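Long-range contacts in mercuric reductase (Metallosphaera sedula, PDB 4YWO), which probably reduces mercuric ions to elemental mercury with NADPH as electron donor, using bound FAD and working as a homodimer: residues 182-187 with 209-213; 201-207 with 231-237. All coordinates share one frame; numbering follows the deposited sequence.

Interaction 1: residues 182-187 with 209-213. With FAD (flavin-adenine dinucleotide), chain B.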
ATOM      1  N   GLY A 182     -26.649   4.859   1.075  1.00 18.47           N
ATOM      2  CA  GLY A 182     -25.920   3.689   0.593  1.00 21.17           C
ATOM      3  C   GLY A 182     -24.639   4.011  -0.195  1.00 20.63           C
ATOM      4  O   GLY A 182     -24.228   3.199  -1.028  1.00 20.23           O
ATOM      5  N   ARG A 183     -23.969   5.113   0.136  1.00 19.82           N
ATOM      6  CA  ARG A 183     -22.676   5.406  -0.452  0.50 19.66           C
ATOM      7  C   ARG A 183     -21.580   5.217   0.614  1.00 18.79           C
ATOM      8  O   ARG A 183     -21.788   4.536   1.628  1.00 17.21           O
ATOM      9  CB  ARG A 183     -22.684   6.810  -1.105  0.50 22.37           C
ATOM     10  CG  ARG A 183     -23.738   6.933  -2.207  0.50 26.24           C
ATOM     11  CD  ARG A 183     -23.598   8.192  -3.062  0.50 30.33           C
ATOM     12  NE  ARG A 183     -24.842   8.444  -3.823  0.50 36.24           N
ATOM     13  CZ  ARG A 183     -25.013   8.303  -5.148  0.50 35.69           C
ATOM     14  NH1 ARG A 183     -24.036   7.934  -5.957  0.50 31.12           N
ATOM     15  NH2 ARG A 183     -26.207   8.555  -5.669  0.50 32.91           N
ATOM     16  N   ALA A 184     -20.444   5.867   0.463  1.00 17.37           N
ATOM     17  CA  ALA A 184     -19.245   5.569   1.282  1.00 20.50           C
ATOM     18  C   ALA A 184     -19.513   5.667   2.758  1.00 17.78           C
ATOM     19  O   ALA A 184     -19.117   4.814   3.536  1.00 18.07           O
ATOM     20  CB  ALA A 184     -18.123   6.531   0.958  1.00 22.68           C
ATOM     21  N   LEU A 185     -20.131   6.771   3.200  1.00 16.63           N
ATOM     22  CA  LEU A 185     -20.268   6.996   4.660  1.00 18.38           C
ATOM     23  C   LEU A 185     -21.219   6.014   5.220  1.00 16.38           C
ATOM     24  O   LEU A 185     -21.008   5.477   6.328  1.00 16.20           O
ATOM     25  CB  LEU A 185     -20.742   8.381   5.018  1.00 20.86           C
ATOM     26  CG  LEU A 185     -19.654   9.446   4.690  1.00 30.03           C
ATOM     27  CD1 LEU A 185     -20.063  10.789   5.364  1.00 32.74           C
ATOM     28  CD2 LEU A 185     -18.179   9.139   5.022  1.00 33.72           C
ATOM     29  N   ALA A 186     -22.306   5.652   4.510  1.00 15.41           N
ATOM     30  CA  ALA A 186     -23.135   4.566   5.016  1.00 15.36           C
ATOM     31  C   ALA A 186     -22.419   3.254   5.221  1.00 14.00           C
ATOM     32  O   ALA A 186     -22.649   2.544   6.217  1.00 16.37           O
ATOM     33  CB  ALA A 186     -24.314   4.342   4.076  1.00 15.69           C
ATOM     34  N   LEU A 187     -21.619   2.874   4.258  1.00 14.49           N
ATOM     35  CA  LEU A 187     -20.830   1.647   4.344  1.00 14.71           C
ATOM     36  C   LEU A 187     -19.865   1.690   5.545  1.00 13.75           C
ATOM     37  O   LEU A 187     -19.753   0.671   6.273  1.00 15.73           O
ATOM     38  CB  LEU A 187     -20.104   1.298   3.028  1.00 14.20           C
ATOM     39  CG  LEU A 187     -20.970   1.188   1.812  1.00 16.75           C
ATOM     40  CD1 LEU A 187     -20.008   0.858   0.630  1.00 17.83           C
ATOM     41  CD2 LEU A 187     -22.054   0.221   1.855  1.00 21.01           C
ATOM     42  N   LEU A 209     -25.931  -0.597  -3.815  1.00 17.93           N
ATOM     43  CA  LEU A 209     -25.045   0.283  -3.053  1.00 17.98           C
ATOM     44  C   LEU A 209     -24.046   0.960  -3.988  1.00 16.50           C
ATOM     45  O   LEU A 209     -23.680   0.377  -5.024  1.00 17.00           O
ATOM     46  CB  LEU A 209     -24.322  -0.552  -2.076  1.00 16.26           C
ATOM     47  CG  LEU A 209     -25.152  -1.286  -0.972  1.00 17.85           C
ATOM     48  CD1 LEU A 209     -24.288  -2.154  -0.128  1.00 19.10           C
ATOM     49  CD2 LEU A 209     -25.933  -0.297  -0.112  1.00 19.79           C
ATOM     50  N   ILE A 210     -23.505   2.108  -3.579  1.00 14.57           N
ATOM     51  CA  ILE A 210     -22.527   2.843  -4.327  1.00 15.54           C
ATOM     52  C   ILE A 210     -22.709   2.779  -5.819  1.00 16.27           C
ATOM     53  O   ILE A 210     -21.882   2.355  -6.644  1.00 14.81           O
ATOM     54  CB  ILE A 210     -21.028   2.482  -3.931  1.00 15.76           C
ATOM     55  CG1 ILE A 210     -20.765   1.014  -4.042  1.00 17.94           C
ATOM     56  CG2 ILE A 210     -20.701   3.017  -2.544  1.00 15.73           C
ATOM     57  CD1 ILE A 210     -19.289   0.623  -3.728  1.00 16.66           C
ATOM     58  N   PRO A 211     -23.862   3.328  -6.280  1.00 16.86           N
ATOM     59  CA  PRO A 211     -24.197   3.114  -7.709  1.00 19.02           C
ATOM     60  C   PRO A 211     -23.414   3.920  -8.669  1.00 18.62           C
ATOM     61  O   PRO A 211     -23.462   3.661  -9.851  1.00 21.69           O
ATOM     62  CB  PRO A 211     -25.702   3.602  -7.737  1.00 19.32           C
ATOM     63  CG  PRO A 211     -25.797   4.552  -6.635  1.00 21.79           C
ATOM     64  CD  PRO A 211     -24.969   3.939  -5.526  1.00 19.10           C
ATOM     65  N   ASP A 212     -22.591   4.850  -8.227  1.00 17.91           N
ATOM     66  CA  ASP A 212     -21.682   5.517  -9.158  1.00 20.05           C
ATOM     67  C   ASP A 212     -20.261   4.897  -9.233  1.00 16.96           C
ATOM     68  O   ASP A 212     -19.418   5.422  -9.951  1.00 19.40           O
ATOM     69  CB  ASP A 212     -21.603   6.957  -8.769  1.00 23.87           C
ATOM     70  CG  ASP A 212     -22.996   7.699  -9.021  1.00 35.64           C
ATOM     71  OD1 ASP A 212     -23.796   7.200  -9.858  1.00 44.92           O
ATOM     72  OD2 ASP A 212     -23.289   8.738  -8.418  1.00 58.35           O
ATOM     73  N   TRP A 213     -20.064   3.823  -8.546  1.00 15.92           N
ATOM     74  CA  TRP A 213     -18.844   3.003  -8.680  1.00 14.37           C
ATOM     75  C   TRP A 213     -19.004   1.952  -9.760  1.00 17.10           C
ATOM     76  O   TRP A 213     -20.111   1.740 -10.335  1.00 17.24           O
ATOM     77  CB  TRP A 213     -18.531   2.354  -7.321  1.00 13.97           C
ATOM     78  CG  TRP A 213     -18.047   3.279  -6.268  1.00 15.12           C
ATOM     79  CD1 TRP A 213     -18.682   4.368  -5.782  1.00 17.52           C
ATOM     80  CD2 TRP A 213     -16.760   3.226  -5.628  1.00 14.37           C
ATOM     81  NE1 TRP A 213     -17.846   5.029  -4.877  1.00 17.54           N
ATOM     82  CE2 TRP A 213     -16.693   4.285  -4.730  1.00 16.31           C
ATOM     83  CE3 TRP A 213     -15.717   2.321  -5.651  1.00 15.51           C
ATOM     84  CZ2 TRP A 213     -15.522   4.527  -3.938  1.00 16.19           C
ATOM     85  CZ3 TRP A 213     -14.528   2.614  -4.848  1.00 16.38           C
ATOM     86  CH2 TRP A 213     -14.509   3.645  -4.011  1.00 14.48           C
TER
HETATM   87  PA  FAD B 501     -14.609  22.367   5.707  1.00 17.78           P
HETATM   88  O1A FAD B 501     -13.399  21.760   6.376  1.00 19.64           O
HETATM   89  O2A FAD B 501     -15.989  22.091   6.255  1.00 18.26           O
HETATM   90  O5B FAD B 501     -14.401  23.962   5.642  1.00 17.74           O
HETATM   91  C5B FAD B 501     -15.427  24.844   6.092  1.00 17.11           C
HETATM   92  C4B FAD B 501     -14.956  25.573   7.344  1.00 17.73           C
HETATM   93  O4B FAD B 501     -15.104  26.984   7.166  1.00 19.23           O
HETATM   94  C3B FAD B 501     -15.774  25.168   8.560  1.00 20.09           C
HETATM   95  O3B FAD B 501     -14.923  24.592   9.555  1.00 25.99           O
HETATM   96  C2B FAD B 501     -16.407  26.439   9.088  1.00 19.08           C
HETATM   97  O2B FAD B 501     -15.965  26.686  10.427  1.00 23.94           O
HETATM   98  C1B FAD B 501     -15.943  27.560   8.172  1.00 18.32           C
HETATM   99  N9A FAD B 501     -17.119  28.205   7.535  1.00 17.10           N
HETATM  100  C8A FAD B 501     -18.102  27.569   6.872  1.00 16.71           C
HETATM  101  N7A FAD B 501     -19.029  28.446   6.410  1.00 19.54           N
HETATM  102  C5A FAD B 501     -18.639  29.679   6.784  1.00 17.10           C
HETATM  103  C6A FAD B 501     -19.159  31.058   6.624  1.00 17.35           C
HETATM  104  N6A FAD B 501     -20.312  31.299   5.955  1.00 20.32           N
HETATM  105  N1A FAD B 501     -18.443  32.067   7.168  1.00 18.49           N
HETATM  106  C2A FAD B 501     -17.295  31.841   7.834  1.00 19.44           C
HETATM  107  N3A FAD B 501     -16.766  30.617   8.017  1.00 19.50           N
HETATM  108  C4A FAD B 501     -17.379  29.515   7.524  1.00 17.83           C
HETATM  109  N1  FAD B 501     -12.272  12.718   3.026  1.00 16.17           N
HETATM  110  C2  FAD B 501     -11.183  11.957   2.749  1.00 19.73           C
HETATM  111  O2  FAD B 501     -10.411  12.323   1.836  1.00 18.81           O
HETATM  112  N3  FAD B 501     -10.900  10.823   3.416  1.00 18.22           N
HETATM  113  C4  FAD B 501     -11.676  10.363   4.404  1.00 22.99           C
HETATM  114  O4  FAD B 501     -11.386   9.305   5.005  1.00 24.59           O
HETATM  115  C4X FAD B 501     -12.887  11.137   4.771  1.00 19.87           C
HETATM  116  N5  FAD B 501     -13.721  10.740   5.757  1.00 19.22           N
HETATM  117  C5X FAD B 501     -14.819  11.468   6.068  1.00 17.24           C
HETATM  118  C6  FAD B 501     -15.663  11.040   7.086  1.00 16.55           C
HETATM  119  C7  FAD B 501     -16.793  11.782   7.412  1.00 17.65           C
HETATM  120  C7M FAD B 501     -17.706  11.316   8.516  1.00 18.69           C
HETATM  121  C8  FAD B 501     -17.102  13.034   6.672  1.00 18.79           C
HETATM  122  C8M FAD B 501     -18.327  13.835   7.027  1.00 18.68           C
HETATM  123  C9  FAD B 501     -16.261  13.465   5.653  1.00 16.81           C
HETATM  124  C9A FAD B 501     -15.131  12.724   5.328  1.00 17.00           C
HETATM  125  N10 FAD B 501     -14.274  13.154   4.296  1.00 16.62           N
HETATM  126  C10 FAD B 501     -13.141  12.373   3.999  1.00 17.59           C
HETATM  127  C1' FAD B 501     -14.553  14.383   3.550  1.00 16.27           C
HETATM  128  C2' FAD B 501     -13.643  15.499   4.050  1.00 18.32           C
HETATM  129  O2' FAD B 501     -13.742  15.594   5.475  1.00 21.07           O
HETATM  130  C3' FAD B 501     -14.023  16.835   3.424  1.00 20.35           C
HETATM  131  O3' FAD B 501     -14.079  16.697   2.000  1.00 21.49           O
HETATM  132  C4' FAD B 501     -13.013  17.916   3.790  1.00 20.13           C
HETATM  133  O4' FAD B 501     -13.093  18.191   5.192  1.00 23.83           O
HETATM  134  C5' FAD B 501     -13.275  19.197   3.006  1.00 18.28           C
HETATM  135  O5' FAD B 501     -12.733  20.309   3.716  1.00 17.38           O
HETATM  136  P   FAD B 501     -13.195  21.809   3.360  1.00 15.20           P
HETATM  137  O1P FAD B 501     -12.204  22.766   3.979  1.00 14.88           O
HETATM  138  O2P FAD B 501     -13.484  21.876   1.880  1.00 14.52           O
HETATM  139  O3P FAD B 501     -14.589  21.945   4.153  1.00 15.00           O
HETATM  140  O   HOH W   1     -21.885   6.052  -5.345  1.00 20.20           O
HETATM  141  O   HOH W   2     -19.286   6.951  -2.636  1.00 18.60           O
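G182 and R183 meet I210 where strand 176-180 of a Rossmann-type sheet turns into helix 184-194. By comparison with the family, this sheet is probably that of the pyridine nucleotide-binding domain. The opposing segment, 209-213, is the loop between strand 199-203 and helix 215-227. The backbone link is a nearly straight bond from I210 N to G182 O, 2.9 Å long with 176° at the hydrogen.

The apolar side chains form a small cluster beside this bond. I210 CG2 lies 3.7 Å from R183 CA and 3.9 Å from L187 CD1. The I210 and L187 side chains cross at about a right angle. The other methyl of L187, CD2, touches L209 CD1 at 3.8 Å, so the two branches of L187 are shared between neighbouring loop residues. A221 of helix 215-227 also touches L187, L209 and I210. Within the loop, the I210 CD1 methyl lies 3.8 Å above the plane of the W213 ring, offset toward the rim.

In one of its two modelled conformers, R183 reaches to the type I turn from I210 to W213, its chain extended from CG to NE (chi3 -164°). There R183 NH1 lies 2.7 Å from D212 OD2 in a salt bridge whose hydrogen bond is weak. The carboxylate oxygen comes to the guanidinium edge, with the two planes 44° apart. P211 CG sits over one guanidinium face. A water accepts from both R183 NH1 and D212 N.

R183 is also the N-cap residue, and its carbonyl oxygen accepts from L187 N. On the flavin side, L185 CD2 packs 3.8 Å from FAD C6. A second water takes a bond from W213 NE1 at 3.3 Å and a weak one from A184 N.

Interaction 2: residues 201-207 with 231-237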
ATOM      1  N   ALA A 201     -29.206  -1.929   9.854  1.00 16.20           N
ATOM      2  CA  ALA A 201     -29.810  -1.994   8.534  1.00 18.49           C
ATOM      3  C   ALA A 201     -29.503  -0.800   7.688  1.00 18.44           C
ATOM      4  O   ALA A 201     -29.612   0.342   8.156  1.00 19.25           O
ATOM      5  CB  ALA A 201     -31.313  -2.115   8.601  1.00 22.60           C
ATOM      6  N   ILE A 202     -29.136  -1.033   6.429  1.00 18.84           N
ATOM      7  CA  ILE A 202     -28.931   0.042   5.456  1.00 18.36           C
ATOM      8  C   ILE A 202     -30.151   0.107   4.568  1.00 19.17           C
ATOM      9  O   ILE A 202     -30.545  -0.918   4.015  1.00 21.62           O
ATOM     10  CB  ILE A 202     -27.699  -0.248   4.556  1.00 17.95           C
ATOM     11  CG1 ILE A 202     -26.418  -0.031   5.376  1.00 18.76           C
ATOM     12  CG2 ILE A 202     -27.710   0.638   3.319  1.00 20.27           C
ATOM     13  CD1 ILE A 202     -25.177  -0.556   4.652  1.00 19.83           C
ATOM     14  N   LEU A 203     -30.732   1.282   4.421  1.00 18.09           N
ATOM     15  CA  LEU A 203     -31.887   1.520   3.556  1.00 19.65           C
ATOM     16  C   LEU A 203     -31.482   2.445   2.415  1.00 19.65           C
ATOM     17  O   LEU A 203     -31.247   3.666   2.593  1.00 20.14           O
ATOM     18  CB  LEU A 203     -32.981   2.191   4.392  1.00 22.18           C
ATOM     19  CG  LEU A 203     -33.385   1.444   5.645  1.00 21.85           C
ATOM     20  CD1 LEU A 203     -34.403   2.290   6.514  1.00 25.00           C
ATOM     21  CD2 LEU A 203     -33.829   0.038   5.445  1.00 24.60           C
ATOM     22  N   GLN A 204     -31.401   1.850   1.236  1.00 19.52           N
ATOM     23  CA  GLN A 204     -30.830   2.492   0.061  1.00 18.91           C
ATOM     24  C   GLN A 204     -31.918   2.612  -1.014  1.00 20.86           C
ATOM     25  O   GLN A 204     -32.480   1.575  -1.363  1.00 22.78           O
ATOM     26  CB  GLN A 204     -29.688   1.619  -0.433  1.00 18.36           C
ATOM     27  CG  GLN A 204     -29.110   1.960  -1.803  1.00 20.17           C
ATOM     28  CD  GLN A 204     -28.445   3.282  -1.943  1.00 20.85           C
ATOM     29  OE1 GLN A 204     -28.771   4.273  -1.245  1.00 22.68           O
ATOM     30  NE2 GLN A 204     -27.541   3.393  -2.931  1.00 19.81           N
ATOM     31  N   ARG A 205     -32.078   3.795  -1.576  1.00 22.38           N
ATOM     32  CA  ARG A 205     -33.120   3.991  -2.621  1.00 26.67           C
ATOM     33  C   ARG A 205     -32.747   3.350  -3.932  1.00 27.66           C
ATOM     34  O   ARG A 205     -33.552   2.654  -4.552  1.00 25.18           O
ATOM     35  CB  ARG A 205     -33.422   5.449  -2.792  1.00 31.91           C
ATOM     36  CG  ARG A 205     -34.546   5.819  -3.775  1.00 37.79           C
ATOM     37  CD  ARG A 205     -34.425   7.352  -3.902  1.00 46.37           C
ATOM     38  NE  ARG A 205     -35.599   8.055  -4.404  1.00 63.69           N
ATOM     39  CZ  ARG A 205     -36.718   8.292  -3.708  1.00 76.14           C
ATOM     40  NH1 ARG A 205     -36.875   7.860  -2.449  1.00 73.97           N
ATOM     41  NH2 ARG A 205     -37.711   8.962  -4.289  1.00 82.60           N
ATOM     42  N   SER A 206     -31.545   3.640  -4.437  0.50 26.27           N
ATOM     43  CA  SER A 206     -31.099   3.035  -5.695  0.50 26.36           C
ATOM     44  C   SER A 206     -31.101   1.515  -5.509  0.50 22.83           C
ATOM     45  O   SER A 206     -31.114   1.078  -4.363  0.50 22.55           O
ATOM     46  CB  SER A 206     -29.714   3.589  -6.039  0.50 26.85           C
ATOM     47  OG  SER A 206     -29.783   5.017  -6.088  0.50 30.38           O
ATOM     48  N   PRO A 207     -31.139   0.686  -6.597  1.00 22.42           N
ATOM     49  CA  PRO A 207     -31.116  -0.757  -6.585  1.00 23.66           C
ATOM     50  C   PRO A 207     -29.831  -1.416  -6.122  1.00 21.59           C
ATOM     51  O   PRO A 207     -29.832  -2.580  -5.858  1.00 21.16           O
ATOM     52  CB  PRO A 207     -31.297  -1.147  -8.075  1.00 27.31           C
ATOM     53  CG  PRO A 207     -31.716   0.096  -8.731  1.00 29.08           C
ATOM     54  CD  PRO A 207     -31.229   1.261  -7.958  1.00 27.88           C
ATOM     55  N   ALA A 231     -27.975  -5.826   7.402  1.00 18.47           N
ATOM     56  CA  ALA A 231     -29.157  -6.075   6.542  1.00 18.85           C
ATOM     57  C   ALA A 231     -29.115  -4.945   5.500  1.00 22.12           C
ATOM     58  O   ALA A 231     -29.146  -3.759   5.834  1.00 22.98           O
ATOM     59  CB  ALA A 231     -30.457  -5.933   7.350  1.00 19.43           C
ATOM     60  N   VAL A 232     -28.966  -5.330   4.241  1.00 19.98           N
ATOM     61  CA  VAL A 232     -28.885  -4.389   3.171  1.00 19.15           C
ATOM     62  C   VAL A 232     -30.197  -4.412   2.474  1.00 20.18           C
ATOM     63  O   VAL A 232     -30.551  -5.479   1.914  1.00 20.46           O
ATOM     64  CB  VAL A 232     -27.731  -4.770   2.235  1.00 19.44           C
ATOM     65  CG1 VAL A 232     -27.771  -3.804   1.062  1.00 20.96           C
ATOM     66  CG2 VAL A 232     -26.399  -4.641   2.973  1.00 19.99           C
ATOM     67  N   VAL A 233     -30.915  -3.318   2.512  1.00 18.97           N
ATOM     68  CA  VAL A 233     -32.207  -3.181   1.780  1.00 20.95           C
ATOM     69  C   VAL A 233     -32.092  -2.160   0.670  1.00 21.29           C
ATOM     70  O   VAL A 233     -31.872  -0.976   0.909  1.00 20.93           O
ATOM     71  CB  VAL A 233     -33.316  -2.756   2.756  1.00 23.07           C
ATOM     72  CG1 VAL A 233     -34.645  -2.693   1.974  1.00 23.52           C
ATOM     73  CG2 VAL A 233     -33.376  -3.714   3.914  1.00 26.23           C
ATOM     74  N   THR A 234     -32.134  -2.608  -0.600  1.00 19.91           N
ATOM     75  CA  THR A 234     -32.013  -1.705  -1.690  1.00 19.70           C
ATOM     76  C   THR A 234     -33.422  -1.471  -2.408  1.00 22.19           C
ATOM     77  O   THR A 234     -34.309  -2.244  -2.152  1.00 25.60           O
ATOM     78  CB  THR A 234     -31.042  -2.224  -2.757  1.00 24.36           C
ATOM     79  OG1 THR A 234     -31.289  -3.615  -3.003  1.00 24.16           O
ATOM     80  CG2 THR A 234     -29.615  -2.091  -2.224  1.00 23.16           C
ATOM     81  N   GLY A 235     -33.462  -0.515  -3.302  1.00 24.86           N
ATOM     82  CA  GLY A 235     -34.732  -0.159  -3.977  1.00 31.36           C
ATOM     83  C   GLY A 235     -35.826   0.280  -3.037  1.00 32.14           C
ATOM     84  O   GLY A 235     -37.019   0.060  -3.320  1.00 33.51           O
ATOM     85  N   VAL A 236     -35.469   0.871  -1.915  1.00 28.01           N
ATOM     86  CA  VAL A 236     -36.467   1.297  -0.920  1.00 29.52           C
ATOM     87  C   VAL A 236     -36.664   2.802  -0.820  1.00 32.50           C
ATOM     88  O   VAL A 236     -35.725   3.635  -0.828  1.00 28.40           O
ATOM     89  CB  VAL A 236     -36.229   0.635   0.435  1.00 31.06           C
ATOM     90  CG1 VAL A 236     -34.821   0.908   0.960  1.00 30.46           C
ATOM     91  CG2 VAL A 236     -37.234   1.122   1.462  1.00 37.68           C
ATOM     92  N   ASN A 237     -37.954   3.187  -0.694  1.00 33.55           N
ATOM     93  CA  ASN A 237     -38.357   4.588  -0.475  1.00 34.55           C
ATOM     94  C   ASN A 237     -38.891   4.735   0.880  1.00 31.96           C
ATOM     95  O   ASN A 237     -39.735   3.932   1.295  1.00 34.56           O
ATOM     96  CB  ASN A 237     -39.464   5.032  -1.440  1.00 40.03           C
ATOM     97  CG  ASN A 237     -38.967   5.029  -2.870  1.00 48.15           C
ATOM     98  OD1 ASN A 237     -38.128   5.853  -3.254  1.00 49.78           O
ATOM     99  ND2 ASN A 237     -39.407   4.046  -3.641  1.00 51.43           N
TER
HETATM  100  O   HOH W   3     -32.466  -3.984  -5.551  1.00 31.70           O
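A beta-alpha-beta unit of the Rossmann-type sheet brings A201, I202 and L203 alongside A231, V232 and V233. Helix 215-227 makes the crossover. The strands are parallel, 10° apart, and 231-233 is an outermost strand of this four-stranded sheet within the chain. I202 lies between its partners: its N donates to A231 O at 2.8 Å, and its O accepts from V233 N at 2.9 Å. Q204 N then donates to V233 O at 2.9 Å.

Side chains alternate between the faces. L203 and V233 lie side by side and point the same way, with L203 CD2 3.9 Å from V233 CB. I202 and V232 are on the other face, where both touch M225 of the helix.

Beyond the strands, G235 has a positive phi, and V236 N donates to Q204 O at 3.1 Å. V236 CG1 stands between its own backbone N and carbonyl carbon (chi1 56°), which sets it 3.4 Å from the same oxygen. G235 N bonds to S206 O from above the carbonyl plane. One water joins P207 O to T234 OG1.

In the fold
The segments of interactions 1 and 2 alternate along the chain, and the two centres are about 11 Å apart. Segment 201-207 continues almost directly into 209-213, so the loop leaving the strand of interaction 2 supplies one side of interaction 1. Q204, part of interaction 2, also touches interaction 1. Its OE1 lies 3.2 Å from G182 N, and its NE2 is 3.7 Å from P211 CD and is hydrogen-bonded to V208 O. I202 CG2 also packs on L209 CD2 at 4.0 Å. Segment 182-187 reaches the FAD pocket through L185, which does not touch 209-213. Interaction 2 lies away from that pocket, at the 231-233 edge of the four-stranded parallel sheet.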